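Local coordinates for BMC domain protein (Clostridiales bacterium 1_7_47FAA, PDB 4OLO) that forms part of the shell of a glycyl-radical-type bacterial microcompartment as a six-chain assembly and probably binds an iron-sulfur cluster, at residues A32-L37 with A81-A86; V51-K54 with T59-D62; C47-A52 with I72-F77. All coordinates share one frame; numbering follows the deposited sequence.

Interaction 1 (A32-L37 with A81-A86); sequences ADAIGL and ASVEAA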
ATOM      1  N   ALA B  32     -21.881   3.748 -23.761  1.00103.47           N
ATOM      2  CA  ALA B  32     -22.329   4.666 -22.712  1.00100.10           C
ATOM      3  C   ALA B  32     -22.269   6.144 -23.110  1.00101.13           C
ATOM      4  O   ALA B  32     -21.253   6.639 -23.599  1.00100.32           O
ATOM      5  CB  ALA B  32     -21.547   4.445 -21.419  1.00 97.81           C
ATOM      6  N   ASP B  33     -23.392   6.828 -22.881  1.00 95.59           N
ATOM      7  CA  ASP B  33     -23.636   8.252 -23.068  1.00 94.38           C
ATOM      8  C   ASP B  33     -22.895   8.983 -21.920  1.00 88.15           C
ATOM      9  O   ASP B  33     -22.339  10.054 -22.127  1.00 88.50           O
ATOM     10  CB  ASP B  33     -25.153   8.458 -22.949  1.00 97.66           C
ATOM     11  CG  ASP B  33     -25.729   9.702 -23.561  1.00121.03           C
ATOM     12  OD1 ASP B  33     -25.643  10.772 -22.916  1.00123.22           O
ATOM     13  OD2 ASP B  33     -26.380   9.589 -24.628  1.00132.37           O
ATOM     14  N   ALA B  34     -22.891   8.389 -20.714  1.00 77.45           N
ATOM     15  CA  ALA B  34     -22.234   8.933 -19.532  1.00 74.44           C
ATOM     16  C   ALA B  34     -21.614   7.831 -18.659  1.00 73.45           C
ATOM     17  O   ALA B  34     -22.025   6.673 -18.737  1.00 72.58           O
ATOM     18  CB  ALA B  34     -23.214   9.763 -18.715  1.00 74.61           C
ATOM     19  N   ILE B  35     -20.607   8.201 -17.851  1.00 66.90           N
ATOM     20  CA  ILE B  35     -19.935   7.322 -16.898  1.00 64.50           C
ATOM     21  C   ILE B  35     -19.933   8.051 -15.587  1.00 67.96           C
ATOM     22  O   ILE B  35     -19.359   9.136 -15.511  1.00 69.29           O
ATOM     23  CB  ILE B  35     -18.467   6.898 -17.276  1.00 68.12           C
ATOM     24  CG1 ILE B  35     -18.375   6.225 -18.654  1.00 70.08           C
ATOM     25  CG2 ILE B  35     -17.870   5.972 -16.203  1.00 68.01           C
ATOM     26  CD1 ILE B  35     -16.956   5.907 -19.080  1.00 75.14           C
ATOM     27  N   GLY B  36     -20.570   7.455 -14.578  1.00 63.45           N
ATOM     28  CA  GLY B  36     -20.557   7.940 -13.198  1.00 62.23           C
ATOM     29  C   GLY B  36     -19.459   7.197 -12.446  1.00 65.80           C
ATOM     30  O   GLY B  36     -19.367   5.963 -12.523  1.00 65.62           O
ATOM     31  N   LEU B  37     -18.587   7.926 -11.760  1.00 62.10           N
ATOM     32  CA  LEU B  37     -17.467   7.314 -11.024  1.00 61.46           C
ATOM     33  C   LEU B  37     -17.565   7.605  -9.541  1.00 63.43           C
ATOM     34  O   LEU B  37     -17.859   8.732  -9.167  1.00 62.96           O
ATOM     35  CB  LEU B  37     -16.099   7.807 -11.559  1.00 61.78           C
ATOM     36  CG  LEU B  37     -15.742   7.503 -13.023  1.00 65.30           C
ATOM     37  CD1 LEU B  37     -14.541   8.296 -13.447  1.00 66.11           C
ATOM     38  CD2 LEU B  37     -15.538   5.996 -13.275  1.00 63.23           C
ATOM     39  N   ALA B  81     -29.129  11.058 -17.767  1.00 66.81           N
ATOM     40  CA  ALA B  81     -30.236  11.149 -16.821  1.00 66.65           C
ATOM     41  C   ALA B  81     -30.243  10.006 -15.815  1.00 70.67           C
ATOM     42  O   ALA B  81     -30.336  10.272 -14.619  1.00 70.67           O
ATOM     43  CB  ALA B  81     -31.565  11.252 -17.558  1.00 69.28           C
ATOM     44  N   SER B  82     -30.054   8.756 -16.292  1.00 66.84           N
ATOM     45  CA  SER B  82     -30.015   7.531 -15.470  1.00 64.55           C
ATOM     46  C   SER B  82     -28.794   7.507 -14.588  1.00 68.17           C
ATOM     47  O   SER B  82     -28.902   7.140 -13.409  1.00 68.83           O
ATOM     48  CB  SER B  82     -30.049   6.289 -16.349  1.00 65.98           C
ATOM     49  OG  SER B  82     -31.257   6.220 -17.102  1.00 67.82           O
ATOM     50  N   VAL B  83     -27.625   7.901 -15.146  1.00 62.48           N
ATOM     51  CA  VAL B  83     -26.367   7.948 -14.409  1.00 60.43           C
ATOM     52  C   VAL B  83     -26.466   9.001 -13.265  1.00 65.38           C
ATOM     53  O   VAL B  83     -26.180   8.675 -12.114  1.00 62.50           O
ATOM     54  CB  VAL B  83     -25.143   8.153 -15.352  1.00 63.42           C
ATOM     55  CG1 VAL B  83     -23.879   8.500 -14.551  1.00 62.00           C
ATOM     56  CG2 VAL B  83     -24.916   6.914 -16.204  1.00 62.66           C
ATOM     57  N   GLU B  84     -26.958  10.223 -13.579  1.00 63.79           N
ATOM     58  CA  GLU B  84     -27.132  11.279 -12.590  1.00 64.12           C
ATOM     59  C   GLU B  84     -28.119  10.876 -11.490  1.00 67.50           C
ATOM     60  O   GLU B  84     -27.834  11.100 -10.312  1.00 68.41           O
ATOM     61  CB  GLU B  84     -27.553  12.585 -13.246  1.00 67.99           C
ATOM     62  CG  GLU B  84     -26.423  13.241 -14.010  1.00 77.95           C
ATOM     63  CD  GLU B  84     -26.715  14.551 -14.712  1.00101.27           C
ATOM     64  OE1 GLU B  84     -25.732  15.250 -15.043  1.00102.37           O
ATOM     65  OE2 GLU B  84     -27.904  14.889 -14.923  1.00103.27           O
ATOM     66  N   ALA B  85     -29.222  10.217 -11.857  1.00 62.55           N
ATOM     67  CA  ALA B  85     -30.234   9.746 -10.900  1.00 61.71           C
ATOM     68  C   ALA B  85     -29.647   8.686  -9.960  1.00 66.77           C
ATOM     69  O   ALA B  85     -29.939   8.738  -8.756  1.00 67.93           O
ATOM     70  CB  ALA B  85     -31.446   9.195 -11.630  1.00 61.94           C
ATOM     71  N   ALA B  86     -28.819   7.734 -10.509  1.00 60.25           N
ATOM     72  CA  ALA B  86     -28.189   6.681  -9.725  1.00 58.63           C
ATOM     73  C   ALA B  86     -27.157   7.300  -8.758  1.00 65.51           C
ATOM     74  O   ALA B  86     -27.129   6.915  -7.589  1.00 67.31           O
ATOM     75  CB  ALA B  86     -27.552   5.636 -10.631  1.00 58.45           C
TER
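Val83, on the inner side of helix 80-95, lies against Ala34 and Gly36 of strand 34-39, and its three side-chain carbons account for the contact. Val83 CB approaches the methyl of Ala34, with 4.2 Å between Val83 CB and Ala34 CB. From there the side chain forks. The branch set opposite the backbone nitrogen (chi1 168°) is CG1, which comes down on the glycine backbone: Val83 CG1 is 3.5 Å from Gly36 N and 3.6 Å from Gly36 CA. The other branch turns to the alanine, where Val83 CG2 stands 3.9 Å from Ala34 O and 4.2 Å from Ala34 CB. One valine thus spans two residues on the same side of the strand, while the CB bonds of Ile35 and Leu37 point away, and those side chains meet helix 11-17. The axes of the two segments approach to 8.0 Å and run almost parallel, at 13°, evidence of a helix laid along its strand on one face of the BMC-domain sheet. At the strand's start, a classic beta bulge sets Asp33 and Ala34 opposite Gly78. No hydrogen bond passes between the two segments. The strand's polar backbone is engaged within the sheet, Gly36 with Ile76 and Ala34 with Gly78, so attachment of the helix here depends on van der Waals contact between methyl groups and backbone, all of it buried.

Interaction 2 (V51-K54 with T59-D62); sequences VAEK and TVED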
ATOM      1  N   VAL B  51     -26.981   0.025  -4.633  1.00 61.41           N
ATOM      2  CA  VAL B  51     -27.912   1.090  -5.023  1.00 60.30           C
ATOM      3  C   VAL B  51     -27.913   1.222  -6.549  1.00 64.05           C
ATOM      4  O   VAL B  51     -28.980   1.211  -7.166  1.00 67.25           O
ATOM      5  CB  VAL B  51     -27.603   2.437  -4.312  1.00 61.60           C
ATOM      6  CG1 VAL B  51     -28.582   3.533  -4.784  1.00 60.41           C
ATOM      7  CG2 VAL B  51     -27.645   2.276  -2.793  1.00 61.15           C
ATOM      8  N   ALA B  52     -26.719   1.243  -7.144  1.00 58.60           N
ATOM      9  CA  ALA B  52     -26.521   1.327  -8.592  1.00 58.59           C
ATOM     10  C   ALA B  52     -27.126   0.109  -9.337  1.00 66.50           C
ATOM     11  O   ALA B  52     -27.728   0.284 -10.409  1.00 68.50           O
ATOM     12  CB  ALA B  52     -25.042   1.463  -8.904  1.00 58.06           C
ATOM     13  N   GLU B  53     -26.996  -1.113  -8.771  1.00 61.98           N
ATOM     14  CA  GLU B  53     -27.577  -2.319  -9.387  1.00 63.43           C
ATOM     15  C   GLU B  53     -29.114  -2.277  -9.384  1.00 69.45           C
ATOM     16  O   GLU B  53     -29.760  -2.878 -10.245  1.00 71.68           O
ATOM     17  CB  GLU B  53     -27.089  -3.605  -8.696  1.00 65.80           C
ATOM     18  CG  GLU B  53     -25.632  -3.945  -8.966  1.00 74.54           C
ATOM     19  CD  GLU B  53     -25.316  -4.681 -10.252  1.00 98.31           C
ATOM     20  OE1 GLU B  53     -26.241  -4.894 -11.070  1.00 84.73           O
ATOM     21  OE2 GLU B  53     -24.139  -5.066 -10.431  1.00100.87           O
ATOM     22  N   LYS B  54     -29.697  -1.581  -8.411  1.00 65.89           N
ATOM     23  CA  LYS B  54     -31.150  -1.425  -8.262  1.00 65.70           C
ATOM     24  C   LYS B  54     -31.658  -0.207  -9.055  1.00 69.24           C
ATOM     25  O   LYS B  54     -32.857   0.001  -9.155  1.00 72.13           O
ATOM     26  CB  LYS B  54     -31.522  -1.324  -6.773  1.00 67.11           C
ATOM     27  CG  LYS B  54     -31.392  -2.654  -6.050  1.00 68.47           C
ATOM     28  CD  LYS B  54     -31.449  -2.508  -4.542  1.00 72.61           C
ATOM     29  CE  LYS B  54     -31.475  -3.876  -3.903  1.00 65.96           C
ATOM     30  NZ  LYS B  54     -31.418  -3.794  -2.425  1.00 80.42           N
ATOM     31  N   THR B  59     -25.582   0.281 -15.949  1.00 61.07           N
ATOM     32  CA  THR B  59     -24.722  -0.882 -15.811  1.00 62.47           C
ATOM     33  C   THR B  59     -23.638  -0.504 -14.809  1.00 67.98           C
ATOM     34  O   THR B  59     -23.156   0.618 -14.812  1.00 65.32           O
ATOM     35  CB  THR B  59     -24.240  -1.489 -17.129  1.00 72.12           C
ATOM     36  OG1 THR B  59     -23.809  -0.544 -18.091  1.00 86.87           O
ATOM     37  CG2 THR B  59     -25.248  -2.437 -17.700  1.00 68.97           C
ATOM     38  N   VAL B  60     -23.326  -1.420 -13.908  1.00 68.47           N
ATOM     39  CA  VAL B  60     -22.369  -1.243 -12.826  1.00 67.88           C
ATOM     40  C   VAL B  60     -21.115  -2.100 -13.090  1.00 73.37           C
ATOM     41  O   VAL B  60     -21.228  -3.287 -13.415  1.00 75.74           O
ATOM     42  CB  VAL B  60     -23.057  -1.653 -11.486  1.00 71.18           C
ATOM     43  CG1 VAL B  60     -22.149  -1.391 -10.294  1.00 71.24           C
ATOM     44  CG2 VAL B  60     -24.380  -0.942 -11.313  1.00 69.60           C
ATOM     45  N   GLU B  61     -19.938  -1.504 -12.920  1.00 69.66           N
ATOM     46  CA  GLU B  61     -18.641  -2.184 -13.011  1.00 70.72           C
ATOM     47  C   GLU B  61     -17.778  -1.852 -11.816  1.00 73.75           C
ATOM     48  O   GLU B  61     -17.616  -0.673 -11.466  1.00 70.32           O
ATOM     49  CB  GLU B  61     -17.871  -1.822 -14.298  1.00 73.22           C
ATOM     50  CG  GLU B  61     -18.558  -2.223 -15.595  1.00 88.48           C
ATOM     51  CD  GLU B  61     -18.784  -3.699 -15.852  1.00109.10           C
ATOM     52  OE1 GLU B  61     -18.079  -4.537 -15.242  1.00 96.11           O
ATOM     53  OE2 GLU B  61     -19.661  -4.012 -16.690  1.00108.13           O
ATOM     54  N   ASP B  62     -17.221  -2.894 -11.185  1.00 75.02           N
ATOM     55  CA  ASP B  62     -16.258  -2.739 -10.088  1.00 76.56           C
ATOM     56  C   ASP B  62     -14.887  -2.713 -10.738  1.00 82.12           C
ATOM     57  O   ASP B  62     -14.513  -3.642 -11.442  1.00 84.30           O
ATOM     58  CB  ASP B  62     -16.370  -3.867  -9.036  1.00 80.44           C
ATOM     59  CG  ASP B  62     -16.289  -5.272  -9.587  1.00 96.76           C
ATOM     60  OD1 ASP B  62     -17.030  -5.574 -10.554  1.00 99.73           O
ATOM     61  OD2 ASP B  62     -15.502  -6.078  -9.042  1.00103.67           O
TER
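This is a small, partly buried contact in which Val60 of strand 58-63 packs against Ala52 and Glu53 in the last turn of helix 42-53; 143 Å² is buried in all, and no hydrogen bond crosses. Val60 directs its CB bond at the helix and is the residue through which the strand makes the contact. Its CG2 methyl does most of the touching: Val60 CG2 is 3.5 Å from Ala52 CB and 3.5 Å from Ala52 C, and it also lies 3.7 Å from Glu53 N. The methyl therefore rests on the peptide that joins the two helix residues as well as on the alanine side chain. With chi1 at -176°, CG2 lies beside the backbone nitrogen of Val60 and opposite the carbonyl carbon, which turns it to the helix. Strand 58-63 is the outermost strand of the antiparallel BMC-domain sheet on this side within the chain, and a short connection leads from the end of the helix into this strand, so helix and strand, consecutive in the chain, pack against each other at the sheet's margin. Glu53 joins in by folding back. Its chain bends at chi2 (-83°), which carries the carboxylate over to the valine, and Glu53 CG and Glu53 CD each come within 4.0 Å of Val60 CG2. Farther out, Glu53 OE2 lies 3.7 Å from Val60 CB, a van der Waals approach of a carboxylate oxygen to an aliphatic carbon. The inner side is closed by other apolar groups: Val60 also touches Leu74 and Ile76 on strand 73-78, and Ala52 touches Ile90 of helix 80-95. Toward the neighbouring chain, Glu53 packs on Thr10 of the third subunit, and Lys54 NZ donates a hydrogen bond to Ser8 O of that same subunit.

Interaction 3 (C47-A52 with I72-F77); sequences CAADVA and ILLAIF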
ATOM      1  N   CYS B  47     -21.738  -1.033  -0.846  1.00 60.44           N
ATOM      2  CA  CYS B  47     -23.049  -0.468  -0.533  1.00 60.37           C
ATOM      3  C   CYS B  47     -23.590   0.339  -1.704  1.00 62.96           C
ATOM      4  O   CYS B  47     -24.756   0.172  -2.078  1.00 62.25           O
ATOM      5  CB  CYS B  47     -22.987   0.365   0.742  1.00 61.39           C
ATOM      6  SG  CYS B  47     -22.782  -0.623   2.234  1.00 68.49           S
ATOM      7  N   ALA B  48     -22.728   1.202  -2.281  1.00 58.24           N
ATOM      8  CA  ALA B  48     -23.015   2.050  -3.441  1.00 56.41           C
ATOM      9  C   ALA B  48     -23.373   1.176  -4.659  1.00 60.59           C
ATOM     10  O   ALA B  48     -24.347   1.479  -5.367  1.00 60.09           O
ATOM     11  CB  ALA B  48     -21.798   2.935  -3.752  1.00 55.83           C
ATOM     12  N   ALA B  49     -22.596   0.081  -4.878  1.00 58.31           N
ATOM     13  CA  ALA B  49     -22.798  -0.881  -5.980  1.00 58.40           C
ATOM     14  C   ALA B  49     -24.194  -1.436  -5.919  1.00 62.26           C
ATOM     15  O   ALA B  49     -24.822  -1.554  -6.963  1.00 63.36           O
ATOM     16  CB  ALA B  49     -21.777  -2.014  -5.905  1.00 59.96           C
ATOM     17  N   ASP B  50     -24.710  -1.723  -4.697  1.00 58.97           N
ATOM     18  CA  ASP B  50     -26.065  -2.253  -4.537  1.00 59.72           C
ATOM     19  C   ASP B  50     -27.145  -1.270  -4.971  1.00 64.14           C
ATOM     20  O   ASP B  50     -28.102  -1.675  -5.618  1.00 65.45           O
ATOM     21  CB  ASP B  50     -26.313  -2.771  -3.117  1.00 63.06           C
ATOM     22  CG  ASP B  50     -27.560  -3.633  -3.035  1.00 70.63           C
ATOM     23  OD1 ASP B  50     -27.554  -4.738  -3.621  1.00 70.82           O
ATOM     24  OD2 ASP B  50     -28.543  -3.199  -2.386  1.00 71.15           O
ATOM     25  N   VAL B  51     -26.981   0.025  -4.633  1.00 61.41           N
ATOM     26  CA  VAL B  51     -27.912   1.090  -5.023  1.00 60.30           C
ATOM     27  C   VAL B  51     -27.913   1.222  -6.549  1.00 64.05           C
ATOM     28  O   VAL B  51     -28.980   1.211  -7.166  1.00 67.25           O
ATOM     29  CB  VAL B  51     -27.603   2.437  -4.312  1.00 61.60           C
ATOM     30  CG1 VAL B  51     -28.582   3.533  -4.784  1.00 60.41           C
ATOM     31  CG2 VAL B  51     -27.645   2.276  -2.793  1.00 61.15           C
ATOM     32  N   ALA B  52     -26.719   1.243  -7.144  1.00 58.60           N
ATOM     33  CA  ALA B  52     -26.521   1.327  -8.592  1.00 58.59           C
ATOM     34  C   ALA B  52     -27.126   0.109  -9.337  1.00 66.50           C
ATOM     35  O   ALA B  52     -27.728   0.284 -10.409  1.00 68.50           O
ATOM     36  CB  ALA B  52     -25.042   1.463  -8.904  1.00 58.06           C
ATOM     37  N   ILE B  72     -10.958  -0.842  -6.615  1.00103.88           N
ATOM     38  CA  ILE B  72     -10.460   0.531  -6.451  1.00101.99           C
ATOM     39  C   ILE B  72     -11.575   1.589  -6.622  1.00 97.95           C
ATOM     40  O   ILE B  72     -11.632   2.572  -5.873  1.00 99.12           O
ATOM     41  CB  ILE B  72      -9.254   0.780  -7.429  1.00106.97           C
ATOM     42  CG1 ILE B  72      -8.078  -0.170  -7.117  1.00111.16           C
ATOM     43  CG2 ILE B  72      -8.782   2.244  -7.424  1.00107.49           C
ATOM     44  CD1 ILE B  72      -7.387  -0.661  -8.304  1.00123.97           C
ATOM     45  N   LEU B  73     -12.448   1.378  -7.609  1.00 85.44           N
ATOM     46  CA  LEU B  73     -13.412   2.349  -8.068  1.00 79.70           C
ATOM     47  C   LEU B  73     -14.672   1.647  -8.556  1.00 76.47           C
ATOM     48  O   LEU B  73     -14.628   0.490  -8.973  1.00 76.78           O
ATOM     49  CB  LEU B  73     -12.683   3.021  -9.262  1.00 79.78           C
ATOM     50  CG  LEU B  73     -13.182   4.263  -9.930  1.00 82.43           C
ATOM     51  CD1 LEU B  73     -13.104   5.453  -9.000  1.00 81.83           C
ATOM     52  CD2 LEU B  73     -12.318   4.558 -11.119  1.00 85.03           C
ATOM     53  N   LEU B  74     -15.782   2.365  -8.515  1.00 67.37           N
ATOM     54  CA  LEU B  74     -17.076   1.900  -8.998  1.00 65.87           C
ATOM     55  C   LEU B  74     -17.469   2.791 -10.203  1.00 66.17           C
ATOM     56  O   LEU B  74     -17.443   4.024 -10.102  1.00 64.33           O
ATOM     57  CB  LEU B  74     -18.140   1.945  -7.874  1.00 64.92           C
ATOM     58  CG  LEU B  74     -19.521   1.406  -8.225  1.00 70.42           C
ATOM     59  CD1 LEU B  74     -19.525  -0.122  -8.255  1.00 72.46           C
ATOM     60  CD2 LEU B  74     -20.590   1.938  -7.273  1.00 70.28           C
ATOM     61  N   ALA B  75     -17.724   2.154 -11.354  1.00 62.35           N
ATOM     62  CA  ALA B  75     -18.115   2.828 -12.592  1.00 61.84           C
ATOM     63  C   ALA B  75     -19.545   2.430 -12.948  1.00 67.21           C
ATOM     64  O   ALA B  75     -19.903   1.250 -12.864  1.00 66.18           O
ATOM     65  CB  ALA B  75     -17.164   2.480 -13.713  1.00 63.76           C
ATOM     66  N   ILE B  76     -20.373   3.435 -13.266  1.00 65.03           N
ATOM     67  CA  ILE B  76     -21.803   3.349 -13.598  1.00 65.45           C
ATOM     68  C   ILE B  76     -21.935   3.866 -15.041  1.00 68.05           C
ATOM     69  O   ILE B  76     -21.564   5.008 -15.321  1.00 69.35           O
ATOM     70  CB  ILE B  76     -22.607   4.249 -12.578  1.00 69.40           C
ATOM     71  CG1 ILE B  76     -22.589   3.751 -11.130  1.00 71.32           C
ATOM     72  CG2 ILE B  76     -23.993   4.596 -13.010  1.00 71.33           C
ATOM     73  CD1 ILE B  76     -22.473   2.263 -10.965  1.00 92.06           C
ATOM     74  N   PHE B  77     -22.471   3.056 -15.932  1.00 62.46           N
ATOM     75  CA  PHE B  77     -22.620   3.402 -17.348  1.00 62.19           C
ATOM     76  C   PHE B  77     -24.093   3.483 -17.767  1.00 65.87           C
ATOM     77  O   PHE B  77     -24.899   2.636 -17.380  1.00 64.44           O
ATOM     78  CB  PHE B  77     -21.951   2.313 -18.221  1.00 65.14           C
ATOM     79  CG  PHE B  77     -20.485   2.072 -17.980  1.00 66.88           C
ATOM     80  CD1 PHE B  77     -20.060   1.236 -16.947  1.00 68.65           C
ATOM     81  CD2 PHE B  77     -19.524   2.642 -18.817  1.00 70.95           C
ATOM     82  CE1 PHE B  77     -18.700   1.007 -16.730  1.00 70.21           C
ATOM     83  CE2 PHE B  77     -18.152   2.403 -18.605  1.00 74.22           C
ATOM     84  CZ  PHE B  77     -17.752   1.588 -17.560  1.00 71.17           C
TER
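Leu74 carries CG on the far side of CA from its backbone nitrogen (chi1 -177°), and this points the isobutyl group at helix 42-53, against which both methyls rest; CG1 and CD1 of Ile76 meet the same helix one turn farther on. The arrangement is a helix lying on one face of the antiparallel sheet of the BMC domain: the segment axes approach to 9.6 Å and run only 9° from parallel. The close fit comes from alanines. Leu74 CD1 lies 3.8 Å from Ala49 CB, while Leu74 CD2, beside it, lies 3.6 Å from Ala49 N and 3.9 Å from Ala48 CB. All five touching residues are buried; the side-chain contacts are apolar, and no hydrogen bond joins the segments. Beyond the pair, Ala48 also meets Ile90 of helix 80-95, and Leu74 meets Ile38 of strand 34-39, so the buried contact extends to that helix and that strand. On another side of the helix, Asp50 OD1 accepts hydrogen bonds from Thr13 OG1 and Thr10 N of the third subunit. Ile76 has chi2 at -30°, away from a staggered value, and Ile76 CD1 ends 3.4 Å from Ala52 CB.

In the fold
From the N terminus, the chain passes through strand 34-39 into helix 42-53, after which it turns back along strand 58-63, closing the short loop of interaction 2. Interaction 3 starts from the same helix, sharing Val51 and Ala52, and closes a longer loop when strand 73-78 arrives. Interaction 1 comes last: helix 80-95 returns to strand 34-39, enclosing both other contacts. The centres of interactions 2 and 3 lie 5 Å apart, and that of interaction 1 is 11 Å from each. Strand 73-78 lies between the other two strands, joined by probable hydrogen bonds from Gly36 N to Ile76 O and Glu61 N to Ala75 O, so two helices are tied to three neighbouring strands.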